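Local coordinates for uncharacterized protein (Mycobacterium smegmatis, PDB 4TMD) that is of unknown function but belongs to the DUF5642 family of the Mog1p/PsbP clan and is probably made as an exported lipoprotein, at residues V45-A50 with V104-T109; A50-F55 with D99-V104; E77-I82 with P173-D178; G146-Y151 with I161-P166. One frame throughout, in Å; residues are numbered along the deposited sequence.

Contact 1. Residues V45-A50 with V104-T109; sequences VKFEPA and VKFLGT
Val45 leads into the ladder by resting CG1 on the backbone of 104-109, 3.8 Å from Gly108 CA; its chi1 of -61° sets CG1 anti to the carbonyl carbon. CB of the same valine lies obliquely beside Phe106 CD1, an apolar contact. Lys46 supplies the first bond, Lys46 N to Leu107 O at 2.8 Å, straight at the hydrogen although the N-H comes from above the carbonyl plane. Lys46 O returns the pairing by taking Leu107 N in its own plane, while the lysine chain runs out, bends at chi4 and makes a weak bond from NZ to Phe47 O. Here strand 46-48 runs antiparallel to strand 103-107 and forms the outermost strand, within the chain, of a long antiparallel sheet; strand 111-118 flanks 103-107 on its other edge. Phe47 pairs with Phe106 at a non-hydrogen-bonded position, and the two side chains lie alongside each other, pointing the same way. Their first torsions differ: Phe47 CG stands beside the backbone N (chi1 -64°), Phe106 CG in the crowded place between N and carbonyl carbon (chi1 64°). Phe47 CD1 therefore meets Phe106 CB at 3.5 Å, and both side chains also touch Leu41. Glu48 closes a second doubly bonded pair, Glu48 N to Lys105 O at 2.9 Å and Lys105 N to Glu48 O at 2.8 Å. Its extended chain brings Glu48 OE1 to 4.8 Å from Lys105 NZ, where opposite charges may attract, though the charged atoms do not touch. A cis peptide bond precedes Pro49, whose O approaches Val104 CG1.

Contact 2. Residues A50-F55 with D99-V104; sequences ADCAKF and DECKRV
Cys52 and Cys101 adopt the same first torsion: each SG stands anti to its own carbonyl carbon and beside its backbone N, at chi1 -72° and -65°. Both CB atoms are directed at the opposing segment, so the two sulfurs join in a disulfide, with Cys52 SG 2.0 Å from Cys101 SG. The C-S-S-C torsion of -85° is near the relaxed quarter turn and gives the bridge a left-handed twist. Cys52 SG also comes within 3.4 Å of Glu100 O. Phe55 follows suit, its CG anti to the carbonyl carbon and beside the backbone N, which lays the CD2 branch of its ring against the bridge: Phe55 CD2 lies 3.6 Å from Cys101 CB. The sulfur of Cys101 sits 4.9 Å from the centroid of the Phe55 ring in an oblique sulfur-aromatic contact. The covalent link pins the short helix 53-56, which comes soon after edge strand 46-48, to the turn that enters strand 103-107. Ser95 and Pro97, in the loop before 99-104, also touch Phe55. Val104 points CG2, the branch beside its backbone N, at Cys52, and Val104 CG2 presses on Cys52 CB at a tight 3.5 Å. Cys52, Cys101 and Val104 are all buried. Lys102 curls back to Asp99 in a salt bridge of 2.8 Å, Lys102 NZ to Asp99 OD1, within the turn itself. Arg103 heads away from Cys52 and pairs through NE with Asp116 on strand 111-118.

Contact 3. Residues E77-I82 with P173-D178; sequences EGNRFI and PVAKVD
The tight part centres on the carboxamide of buried Asn79, whose CG stands anti to the carbonyl carbon and beside the backbone N (chi1 -73°). Asn79 OD1 accepts Asp178 N at 2.8 Å in an almost straight bond (171°) lying in the carbonyl plane of the amide. On the other branch, Asn79 ND2 donates to Lys176 O at 3.3 Å and to Gly78 O at 2.8 Å; both acceptors lie close to the amide plane, though ND2 stands above each of their carbonyl planes. Beside this knot the Phe81 ring presents its edge to the backbone, with CE1 3.7 Å from Asp178 O, and its ring touches Leu185 of helix 179-194. Toward Gly78, where Ala175 CB rests 3.9 Å from Gly78 O, the contact is hydrated: a water bridges the backbones, donating to Gly78 O at 2.7 Å and accepting from Ala175 N at 3.0 Å. On the solvent side, exposed Lys176 starts away from 77-82. Asp178 is the N-cap of helix 179-194, its OD1 taking Arg181 N. Gripped at both ends, the Asn79 amide has its flip state fixed and ties the start of strand 79-88 to the residue that caps the C-terminal helix.

Contact 4. Residues G146-Y151 with I161-P166; sequences GELYNY and IVTANP
A beta hairpin, strand 145-155 returning as strand 158-166, holds this contact in the middle of the sheet. Two doubly bonded pairs form its ladder. Tyr149 N gives to Ala164 O at 2.8 Å, nearly along the C=O axis and almost straight at the hydrogen (175°), and Ala164 N answers to Tyr149 O; Tyr151 and Val162 exchange the same two bonds, Tyr151 N to Val162 O measuring 2.8 Å. Between them Asn150 and Thr163 form a non-hydrogen-bonded pair whose side chains lie alongside, pointing the same way. Thr163 keeps OG1 anti to its carbonyl carbon (chi1 -56°) and donates its proton to Asn150 OD1 at 2.8 Å, again nearly along the C=O axis, adding a side-chain rung to the backbone ones. Strands 127-137 and 79-88 flank the hairpin in the antiparallel sheet, and helix 179-194 packs on the face carrying Tyr151, with Thr179 touching both tyrosines. The Tyr149 ring leads away from the partner strand to stack with His132, whose NE2 bonds to Glu147 OE1. On the face of Asn150, Leu148 CG takes the crowded place between N and carbonyl carbon (chi1 65°), and Leu148 CB meets Asn165 CB at 3.9 Å. Pro166, which has no N-H to give, sets CD 3.2 Å from Glu147 O. Asn165 ND2 reaches forward to Pro166 O at 2.8 Å, standing well above that carbonyl plane.

From the N terminus the chain first lays down 45-50 and then 50-55, the opening halves of contacts 1 and 2. Before either closes, 77-82 opens contact 3. Contact 2 closes at 99-104 and contact 1 directly after at 104-109, so contact 2 nests inside contact 1; they share Ala50 and Val104, and Phe47 packs on Ala53. Contact 3 crosses both, closing only at 173-178, and encloses the hairpin of contact 4. Strands 79-88 and 158-166 join contacts 3 and 4 side by side, whereas contact 1 lies about 20 Å from contact 4, centre to centre, at the sheet's far edge.

Contact 1. Residues V45-A50 with V104-T109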
loop_
_atom_site.group_PDB
_atom_site.type_symbol
_atom_site.label_atom_id
_atom_site.label_comp_id
_atom_site.label_asym_id
_atom_site.label_seq_id
_atom_site.Cartn_x
_atom_site.Cartn_y
_atom_site.Cartn_z
ATOM N N VAL A 45 5.673 -15.948 15.358
ATOM C CA VAL A 45 6.345 -16.208 14.094
ATOM C C VAL A 45 7.798 -15.760 14.207
ATOM O O VAL A 45 8.120 -14.797 14.913
ATOM C CB VAL A 45 5.662 -15.495 12.906
ATOM C CG1 VAL A 45 4.219 -15.980 12.741
ATOM C CG2 VAL A 45 5.713 -13.995 13.090
ATOM N N LYS A 46 8.679 -16.479 13.526
ATOM C CA LYS A 46 10.105 -16.208 13.614
ATOM C C LYS A 46 10.589 -15.590 12.300
ATOM O O LYS A 46 10.096 -15.946 11.234
ATOM C CB LYS A 46 10.870 -17.495 13.950
ATOM C CG LYS A 46 12.345 -17.431 13.604
ATOM C CD LYS A 46 13.152 -18.587 14.163
ATOM C CE LYS A 46 14.591 -18.482 13.662
ATOM N NZ LYS A 46 15.020 -17.046 13.478
ATOM N N PHE A 47 11.542 -14.666 12.378
ATOM C CA PHE A 47 11.961 -13.901 11.203
ATOM C C PHE A 47 13.366 -14.222 10.722
ATOM O O PHE A 47 14.244 -14.564 11.508
ATOM C CB PHE A 47 11.871 -12.401 11.494
ATOM C CG PHE A 47 10.480 -11.921 11.752
ATOM C CD1 PHE A 47 9.594 -11.728 10.703
ATOM C CD2 PHE A 47 10.052 -11.660 13.035
ATOM C CE1 PHE A 47 8.309 -11.293 10.932
ATOM C CE2 PHE A 47 8.769 -11.215 13.269
ATOM C CZ PHE A 47 7.896 -11.031 12.215
ATOM N N GLU A 48 13.572 -14.086 9.419
ATOM C CA GLU A 48 14.870 -14.282 8.806
ATOM C C GLU A 48 15.029 -13.320 7.636
ATOM O O GLU A 48 14.246 -13.370 6.694
ATOM C CB GLU A 48 15.031 -15.722 8.325
ATOM C CG GLU A 48 16.291 -15.969 7.505
ATOM C CD GLU A 48 16.383 -17.401 6.997
ATOM O OE1 GLU A 48 15.737 -17.708 5.970
ATOM O OE2 GLU A 48 17.091 -18.219 7.629
ATOM N N PRO A 49 16.024 -12.423 7.695
ATOM C CA PRO A 49 16.932 -12.161 8.816
ATOM C C PRO A 49 16.198 -11.640 10.047
ATOM O O PRO A 49 15.341 -10.771 9.913
ATOM C CB PRO A 49 17.869 -11.089 8.259
ATOM C CG PRO A 49 17.783 -11.228 6.783
ATOM C CD PRO A 49 16.372 -11.626 6.509
ATOM N N ALA A 50 16.541 -12.168 11.221
ATOM C CA ALA A 50 15.866 -11.812 12.469
ATOM C C ALA A 50 15.903 -10.316 12.750
ATOM O O ALA A 50 14.965 -9.771 13.331
ATOM C CB ALA A 50 16.482 -12.574 13.632
ATOM N N VAL A 104 12.611 -10.306 3.643
ATOM C CA VAL A 104 12.370 -10.890 4.955
ATOM C C VAL A 104 11.388 -12.048 4.874
ATOM O O VAL A 104 10.277 -11.894 4.363
ATOM C CB VAL A 104 11.805 -9.872 5.939
ATOM C CG1 VAL A 104 11.861 -10.446 7.344
ATOM C CG2 VAL A 104 12.580 -8.562 5.852
ATOM N N LYS A 105 11.792 -13.200 5.392
ATOM C CA LYS A 105 10.900 -14.352 5.489
ATOM C C LYS A 105 10.441 -14.527 6.932
ATOM O O LYS A 105 11.131 -14.105 7.862
ATOM C CB LYS A 105 11.590 -15.624 5.011
ATOM C CG LYS A 105 12.096 -15.590 3.587
ATOM C CD LYS A 105 12.554 -16.981 3.203
ATOM C CE LYS A 105 13.352 -16.967 1.929
ATOM N NZ LYS A 105 13.808 -18.341 1.608
ATOM N N PHE A 106 9.274 -15.128 7.125
ATOM C CA PHE A 106 8.823 -15.437 8.474
ATOM C C PHE A 106 8.046 -16.745 8.499
ATOM O O PHE A 106 7.468 -17.157 7.499
ATOM C CB PHE A 106 7.983 -14.297 9.057
ATOM C CG PHE A 106 6.701 -14.037 8.319
ATOM C CD1 PHE A 106 5.523 -14.669 8.707
ATOM C CD2 PHE A 106 6.667 -13.153 7.248
ATOM C CE1 PHE A 106 4.338 -14.435 8.037
ATOM C CE2 PHE A 106 5.482 -12.910 6.568
ATOM C CZ PHE A 106 4.316 -13.550 6.965
ATOM N N LEU A 107 8.046 -17.402 9.653
ATOM C CA LEU A 107 7.441 -18.712 9.764
ATOM C C LEU A 107 6.913 -18.919 11.172
ATOM O O LEU A 107 7.603 -18.621 12.146
ATOM C CB LEU A 107 8.459 -19.789 9.396
ATOM C CG LEU A 107 8.100 -21.238 9.702
ATOM C CD1 LEU A 107 7.090 -21.753 8.703
ATOM C CD2 LEU A 107 9.362 -22.087 9.680
ATOM N N GLY A 108 5.673 -19.391 11.263
ATOM C CA GLY A 108 5.018 -19.658 12.530
ATOM C C GLY A 108 4.039 -20.772 12.266
ATOM O O GLY A 108 3.997 -21.277 11.148
ATOM N N THR A 109 3.256 -21.167 13.265
ATOM C CA THR A 109 2.289 -22.249 13.065
ATOM C C THR A 109 1.088 -21.773 12.235
ATOM O O THR A 109 0.636 -22.446 11.318
ATOM C CB THR A 109 1.794 -22.840 14.413
ATOM O OG1 THR A 109 1.467 -21.777 15.320
ATOM C CG2 THR A 109 2.871 -23.726 15.038
#

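Contact 2. Residues A50-F55 with D99-V104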
loop_
_atom_site.group_PDB
_atom_site.type_symbol
_atom_site.label_atom_id
_atom_site.label_comp_id
_atom_site.label_asym_id
_atom_site.label_seq_id
_atom_site.Cartn_x
_atom_site.Cartn_y
_atom_site.Cartn_z
ATOM N N ALA A 50 16.541 -12.168 11.221
ATOM C CA ALA A 50 15.866 -11.812 12.469
ATOM C C ALA A 50 15.903 -10.316 12.750
ATOM O O ALA A 50 14.965 -9.771 13.331
ATOM C CB ALA A 50 16.482 -12.574 13.632
ATOM N N ASP A 51 16.972 -9.648 12.326
ATOM C CA ASP A 51 17.100 -8.212 12.569
ATOM C C ASP A 51 16.174 -7.406 11.659
ATOM O O ASP A 51 15.978 -6.207 11.857
ATOM C CB ASP A 51 18.557 -7.758 12.391
ATOM C CG ASP A 51 19.168 -8.218 11.071
ATOM O OD1 ASP A 51 18.413 -8.469 10.107
ATOM O OD2 ASP A 51 20.414 -8.321 10.993
ATOM N N CYS A 52 15.596 -8.076 10.669
ATOM C CA CYS A 52 14.732 -7.416 9.701
ATOM C C CYS A 52 13.262 -7.523 10.082
ATOM O O CYS A 52 12.390 -7.249 9.263
ATOM C CB CYS A 52 14.951 -8.008 8.310
ATOM S SG CYS A 52 16.521 -7.583 7.512
ATOM N N ALA A 53 12.991 -7.892 11.331
ATOM C CA ALA A 53 11.627 -8.177 11.763
ATOM C C ALA A 53 10.666 -6.994 11.584
ATOM O O ALA A 53 9.514 -7.172 11.174
ATOM C CB ALA A 53 11.633 -8.625 13.207
ATOM N N LYS A 54 11.139 -5.795 11.904
ATOM C CA LYS A 54 10.324 -4.589 11.793
ATOM C C LYS A 54 9.817 -4.374 10.361
ATOM O O LYS A 54 8.679 -3.977 10.147
ATOM C CB LYS A 54 11.125 -3.361 12.250
ATOM C CG LYS A 54 10.413 -2.035 12.042
ATOM C CD LYS A 54 11.204 -0.855 12.601
ATOM C CE LYS A 54 12.217 -0.310 11.597
ATOM N NZ LYS A 54 12.858 0.964 12.069
ATOM N N PHE A 55 10.657 -4.653 9.376
ATOM C CA PHE A 55 10.267 -4.349 8.009
ATOM C C PHE A 55 9.231 -5.339 7.461
ATOM O O PHE A 55 8.540 -5.037 6.489
ATOM C CB PHE A 55 11.509 -4.279 7.130
ATOM C CG PHE A 55 12.430 -3.148 7.507
ATOM C CD1 PHE A 55 11.996 -1.824 7.409
ATOM C CD2 PHE A 55 13.715 -3.398 7.975
ATOM C CE1 PHE A 55 12.822 -0.780 7.766
ATOM C CE2 PHE A 55 14.561 -2.346 8.330
ATOM C CZ PHE A 55 14.113 -1.039 8.222
ATOM N N ASP A 99 19.535 -2.636 1.880
ATOM C CA ASP A 99 19.750 -3.891 1.134
ATOM C C ASP A 99 19.732 -5.125 2.041
ATOM O O ASP A 99 19.354 -6.219 1.610
ATOM C CB ASP A 99 21.072 -3.857 0.357
ATOM C CG ASP A 99 20.930 -3.230 -1.025
ATOM O OD1 ASP A 99 19.868 -2.635 -1.308
ATOM O OD2 ASP A 99 21.888 -3.328 -1.825
ATOM N N GLU A 100 20.135 -4.931 3.293
ATOM C CA GLU A 100 20.152 -5.987 4.296
ATOM C C GLU A 100 18.757 -6.567 4.520
ATOM O O GLU A 100 18.600 -7.742 4.871
ATOM C CB GLU A 100 20.711 -5.449 5.622
ATOM C CG GLU A 100 22.120 -4.853 5.540
ATOM C CD GLU A 100 22.140 -3.430 4.996
ATOM O OE1 GLU A 100 21.134 -3.004 4.387
ATOM O OE2 GLU A 100 23.168 -2.738 5.183
ATOM N N CYS A 101 17.740 -5.739 4.316
ATOM C CA CYS A 101 16.381 -6.163 4.609
ATOM C C CYS A 101 15.474 -6.115 3.391
ATOM O O CYS A 101 14.259 -5.997 3.523
ATOM C CB CYS A 101 15.810 -5.310 5.730
ATOM S SG CYS A 101 16.684 -5.556 7.287
ATOM N N LYS A 102 16.046 -6.241 2.202
ATOM C CA LYS A 102 15.206 -6.233 1.012
ATOM C C LYS A 102 14.450 -7.551 0.826
ATOM O O LYS A 102 13.536 -7.647 0.001
ATOM C CB LYS A 102 16.043 -5.886 -0.212
ATOM C CG LYS A 102 16.275 -4.368 -0.315
ATOM C CD LYS A 102 16.709 -3.932 -1.710
ATOM C CE LYS A 102 16.534 -2.439 -1.918
ATOM N NZ LYS A 102 17.278 -1.659 -0.905
ATOM N N ARG A 103 14.805 -8.568 1.604
ATOM C CA ARG A 103 13.934 -9.733 1.702
ATOM C C ARG A 103 13.836 -10.196 3.148
ATOM O O ARG A 103 14.851 -10.448 3.807
ATOM C CB ARG A 103 14.424 -10.880 0.808
ATOM C CG ARG A 103 13.705 -12.208 1.104
ATOM C CD ARG A 103 13.963 -13.237 0.010
ATOM N NE ARG A 103 13.361 -12.815 -1.249
ATOM C CZ ARG A 103 13.663 -13.329 -2.435
ATOM N NH1 ARG A 103 14.570 -14.297 -2.535
ATOM N NH2 ARG A 103 13.052 -12.873 -3.520
ATOM N N VAL A 104 12.611 -10.306 3.643
ATOM C CA VAL A 104 12.370 -10.890 4.955
ATOM C C VAL A 104 11.388 -12.048 4.874
ATOM O O VAL A 104 10.277 -11.894 4.363
ATOM C CB VAL A 104 11.805 -9.872 5.939
ATOM C CG1 VAL A 104 11.861 -10.446 7.344
ATOM C CG2 VAL A 104 12.580 -8.562 5.852
#

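Contact 3. Residues E77-I82 with P173-D178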
loop_
_atom_site.group_PDB
_atom_site.type_symbol
_atom_site.label_atom_id
_atom_site.label_comp_id
_atom_site.label_asym_id
_atom_site.label_seq_id
_atom_site.Cartn_x
_atom_site.Cartn_y
_atom_site.Cartn_z
ATOM N N GLU A 77 -10.283 -6.954 -14.256
ATOM C CA GLU A 77 -9.151 -7.637 -14.879
ATOM C C GLU A 77 -8.418 -8.532 -13.865
ATOM O O GLU A 77 -7.198 -8.650 -13.901
ATOM C CB GLU A 77 -8.172 -6.626 -15.497
ATOM C CG GLU A 77 -8.723 -5.811 -16.681
ATOM C CD GLU A 77 -8.751 -6.590 -17.999
ATOM O OE1 GLU A 77 -8.042 -7.617 -18.111
ATOM O OE2 GLU A 77 -9.484 -6.172 -18.928
ATOM N N GLY A 78 -9.162 -9.131 -12.944
ATOM C CA GLY A 78 -8.584 -10.062 -11.993
ATOM C C GLY A 78 -7.776 -9.425 -10.876
ATOM O O GLY A 78 -7.129 -10.127 -10.093
ATOM N N ASN A 79 -7.791 -8.096 -10.809
ATOM C CA ASN A 79 -7.069 -7.363 -9.768
ATOM C C ASN A 79 -7.974 -6.450 -8.971
ATOM O O ASN A 79 -9.020 -6.040 -9.448
ATOM C CB ASN A 79 -5.960 -6.499 -10.366
ATOM C CG ASN A 79 -4.782 -7.298 -10.858
ATOM O OD1 ASN A 79 -3.803 -6.725 -11.317
ATOM N ND2 ASN A 79 -4.864 -8.621 -10.771
ATOM N N ARG A 80 -7.538 -6.115 -7.763
ATOM C CA ARG A 80 -8.083 -5.002 -7.012
ATOM C C ARG A 80 -6.974 -3.965 -6.783
ATOM O O ARG A 80 -5.859 -4.318 -6.380
ATOM C CB ARG A 80 -8.650 -5.478 -5.679
ATOM C CG ARG A 80 -9.090 -4.373 -4.671
ATOM C CD ARG A 80 -9.503 -5.073 -3.368
ATOM N NE ARG A 80 -9.759 -4.187 -2.238
ATOM C CZ ARG A 80 -10.395 -4.563 -1.127
ATOM N NH1 ARG A 80 -10.848 -5.807 -1.009
ATOM N NH2 ARG A 80 -10.594 -3.701 -0.135
ATOM N N PHE A 81 -7.294 -2.697 -7.035
ATOM C CA PHE A 81 -6.401 -1.575 -6.730
ATOM C C PHE A 81 -7.052 -0.661 -5.720
ATOM O O PHE A 81 -8.199 -0.257 -5.904
ATOM C CB PHE A 81 -6.060 -0.775 -7.996
ATOM C CG PHE A 81 -5.427 -1.596 -9.063
ATOM C CD1 PHE A 81 -4.052 -1.783 -9.091
ATOM C CD2 PHE A 81 -6.212 -2.209 -10.036
ATOM C CE1 PHE A 81 -3.471 -2.563 -10.070
ATOM C CE2 PHE A 81 -5.633 -2.999 -11.013
ATOM C CZ PHE A 81 -4.258 -3.178 -11.035
ATOM N N ILE A 82 -6.337 -0.350 -4.647
ATOM C CA ILE A 82 -6.806 0.654 -3.691
ATOM C C ILE A 82 -5.834 1.819 -3.651
ATOM O O ILE A 82 -4.652 1.630 -3.355
ATOM C CB ILE A 82 -6.939 0.082 -2.283
ATOM C CG1 ILE A 82 -7.883 -1.116 -2.288
ATOM C CG2 ILE A 82 -7.427 1.183 -1.297
ATOM C CD1 ILE A 82 -7.918 -1.852 -0.982
ATOM N N PRO A 173 -9.722 -18.954 -11.429
ATOM C CA PRO A 173 -8.256 -18.956 -11.431
ATOM C C PRO A 173 -7.736 -17.616 -10.936
ATOM O O PRO A 173 -8.496 -16.649 -10.908
ATOM C CB PRO A 173 -7.893 -19.172 -12.906
ATOM C CG PRO A 173 -9.215 -19.358 -13.645
ATOM C CD PRO A 173 -10.273 -18.754 -12.778
ATOM N N VAL A 174 -6.464 -17.562 -10.565
ATOM C CA VAL A 174 -5.868 -16.336 -10.070
ATOM C C VAL A 174 -5.170 -15.609 -11.215
ATOM O O VAL A 174 -4.582 -16.234 -12.098
ATOM C CB VAL A 174 -4.873 -16.629 -8.928
ATOM C CG1 VAL A 174 -3.834 -17.638 -9.381
ATOM C CG2 VAL A 174 -4.207 -15.352 -8.439
ATOM N N ALA A 175 -5.271 -14.285 -11.227
ATOM C CA ALA A 175 -4.553 -13.507 -12.213
ATOM C C ALA A 175 -3.290 -12.958 -11.585
ATOM O O ALA A 175 -3.197 -12.831 -10.361
ATOM C CB ALA A 175 -5.423 -12.371 -12.752
ATOM N N LYS A 176 -2.321 -12.642 -12.434
ATOM C CA LYS A 176 -1.114 -11.938 -12.034
ATOM C C LYS A 176 -1.459 -10.482 -11.717
ATOM O O LYS A 176 -2.321 -9.900 -12.372
ATOM C CB LYS A 176 -0.088 -12.005 -13.156
ATOM C CG LYS A 176 1.343 -11.800 -12.737
ATOM C CD LYS A 176 2.277 -11.941 -13.937
ATOM C CE LYS A 176 3.742 -11.883 -13.496
ATOM N NZ LYS A 176 4.412 -13.225 -13.467
ATOM N N VAL A 177 -0.790 -9.897 -10.726
ATOM C CA VAL A 177 -0.956 -8.474 -10.432
ATOM C C VAL A 177 -0.318 -7.592 -11.513
ATOM O O VAL A 177 0.835 -7.808 -11.884
ATOM C CB VAL A 177 -0.328 -8.104 -9.066
ATOM C CG1 VAL A 177 -0.471 -6.605 -8.803
ATOM C CG2 VAL A 177 -0.962 -8.910 -7.938
ATOM N N ASP A 178 -1.065 -6.598 -12.000
ATOM C CA ASP A 178 -0.536 -5.575 -12.917
ATOM C C ASP A 178 0.232 -4.515 -12.104
ATOM O O ASP A 178 -0.326 -3.474 -11.755
ATOM C CB ASP A 178 -1.681 -4.920 -13.710
ATOM C CG ASP A 178 -1.195 -4.044 -14.856
ATOM O OD1 ASP A 178 -0.009 -3.638 -14.869
ATOM O OD2 ASP A 178 -2.020 -3.754 -15.756
HETATM O O HOH W 1 -7.437 -12.804 -9.704
#

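Contact 4. Residues G146-Y151 with I161-P166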
loop_
_atom_site.group_PDB
_atom_site.type_symbol
_atom_site.label_atom_id
_atom_site.label_comp_id
_atom_site.label_asym_id
_atom_site.label_seq_id
_atom_site.Cartn_x
_atom_site.Cartn_y
_atom_site.Cartn_z
ATOM N N GLY A 146 -1.867 -15.633 0.232
ATOM C CA GLY A 146 -2.439 -14.325 -0.034
ATOM C C GLY A 146 -1.329 -13.353 -0.414
ATOM O O GLY A 146 -0.323 -13.227 0.292
ATOM N N GLU A 147 -1.508 -12.659 -1.531
ATOM C CA GLU A 147 -0.427 -11.881 -2.122
ATOM C C GLU A 147 -0.839 -10.430 -2.382
ATOM O O GLU A 147 -1.979 -10.176 -2.763
ATOM C CB GLU A 147 0.012 -12.559 -3.421
ATOM C CG GLU A 147 1.073 -11.846 -4.203
ATOM C CD GLU A 147 1.515 -12.651 -5.411
ATOM O OE1 GLU A 147 2.495 -12.262 -6.068
ATOM O OE2 GLU A 147 0.881 -13.684 -5.701
ATOM N N LEU A 148 0.078 -9.484 -2.161
ATOM C CA LEU A 148 -0.175 -8.097 -2.572
ATOM C C LEU A 148 1.098 -7.314 -2.861
ATOM O O LEU A 148 2.198 -7.692 -2.438
ATOM C CB LEU A 148 -1.013 -7.360 -1.512
ATOM C CG LEU A 148 -0.497 -7.067 -0.099
ATOM C CD1 LEU A 148 0.424 -5.863 -0.071
ATOM C CD2 LEU A 148 -1.655 -6.851 0.864
ATOM N N TYR A 149 0.927 -6.228 -3.609
ATOM C CA TYR A 149 1.958 -5.233 -3.811
ATOM C C TYR A 149 1.514 -3.934 -3.150
ATOM O O TYR A 149 0.328 -3.589 -3.178
ATOM C CB TYR A 149 2.233 -5.026 -5.294
ATOM C CG TYR A 149 2.927 -6.190 -5.944
ATOM C CD1 TYR A 149 4.298 -6.168 -6.155
ATOM C CD2 TYR A 149 2.219 -7.326 -6.350
ATOM C CE1 TYR A 149 4.942 -7.226 -6.758
ATOM C CE2 TYR A 149 2.871 -8.398 -6.962
ATOM C CZ TYR A 149 4.230 -8.336 -7.156
ATOM O OH TYR A 149 4.901 -9.379 -7.763
ATOM N N ASN A 150 2.470 -3.255 -2.518
ATOM C CA ASN A 150 2.257 -1.999 -1.808
ATOM C C ASN A 150 3.204 -0.963 -2.373
ATOM O O ASN A 150 4.398 -1.230 -2.472
ATOM C CB ASN A 150 2.558 -2.143 -0.313
ATOM C CG ASN A 150 1.332 -2.330 0.521
ATOM O OD1 ASN A 150 0.295 -1.714 0.275
ATOM N ND2 ASN A 150 1.437 -3.179 1.535
ATOM N N TYR A 151 2.705 0.219 -2.704
ATOM C CA TYR A 151 3.595 1.296 -3.126
ATOM C C TYR A 151 3.236 2.501 -2.296
ATOM O O TYR A 151 2.071 2.870 -2.184
ATOM C CB TYR A 151 3.480 1.589 -4.623
ATOM C CG TYR A 151 3.813 0.372 -5.447
ATOM C CD1 TYR A 151 5.117 0.132 -5.858
ATOM C CD2 TYR A 151 2.832 -0.561 -5.782
ATOM C CE1 TYR A 151 5.438 -1.003 -6.587
ATOM C CE2 TYR A 151 3.148 -1.701 -6.520
ATOM C CZ TYR A 151 4.445 -1.910 -6.919
ATOM O OH TYR A 151 4.769 -3.038 -7.648
ATOM N N ILE A 161 -0.762 5.729 -0.685
ATOM C CA ILE A 161 -0.508 4.302 -0.701
ATOM C C ILE A 161 -1.352 3.604 -1.761
ATOM O O ILE A 161 -2.584 3.690 -1.740
ATOM C CB ILE A 161 -0.809 3.649 0.658
ATOM C CG1 ILE A 161 -0.122 4.414 1.792
ATOM C CG2 ILE A 161 -0.380 2.189 0.635
ATOM C CD1 ILE A 161 -0.328 3.765 3.128
ATOM N N VAL A 162 -0.685 2.927 -2.686
ATOM C CA VAL A 162 -1.387 2.096 -3.652
ATOM C C VAL A 162 -1.173 0.645 -3.247
ATOM O O VAL A 162 -0.036 0.201 -3.043
ATOM C CB VAL A 162 -0.907 2.352 -5.107
ATOM C CG1 VAL A 162 -1.557 1.344 -6.095
ATOM C CG2 VAL A 162 -1.227 3.800 -5.516
ATOM N N THR A 163 -2.273 -0.080 -3.092
ATOM C CA THR A 163 -2.216 -1.511 -2.813
ATOM C C THR A 163 -2.855 -2.263 -3.971
ATOM O O THR A 163 -3.968 -1.934 -4.386
ATOM C CB THR A 163 -2.934 -1.864 -1.503
ATOM O OG1 THR A 163 -2.362 -1.101 -0.428
ATOM C CG2 THR A 163 -2.775 -3.353 -1.207
ATOM N N ALA A 164 -2.142 -3.244 -4.515
ATOM C CA ALA A 164 -2.660 -4.052 -5.619
ATOM C C ALA A 164 -2.602 -5.526 -5.245
ATOM O O ALA A 164 -1.563 -5.998 -4.797
ATOM C CB ALA A 164 -1.867 -3.804 -6.883
ATOM N N ASN A 165 -3.702 -6.252 -5.434
ATOM C CA ASN A 165 -3.734 -7.682 -5.097
ATOM C C ASN A 165 -4.585 -8.467 -6.104
ATOM O O ASN A 165 -5.506 -7.908 -6.692
ATOM C CB ASN A 165 -4.268 -7.875 -3.673
ATOM C CG ASN A 165 -5.738 -7.538 -3.558
ATOM O OD1 ASN A 165 -6.104 -6.405 -3.285
ATOM N ND2 ASN A 165 -6.590 -8.518 -3.793
ATOM N N PRO A 166 -4.272 -9.760 -6.313
ATOM C CA PRO A 166 -5.146 -10.586 -7.158
ATOM C C PRO A 166 -6.526 -10.709 -6.521
ATOM O O PRO A 166 -6.601 -10.829 -5.293
ATOM C CB PRO A 166 -4.447 -11.958 -7.183
ATOM C CG PRO A 166 -3.115 -11.767 -6.527
ATOM C CD PRO A 166 -3.242 -10.563 -5.633
#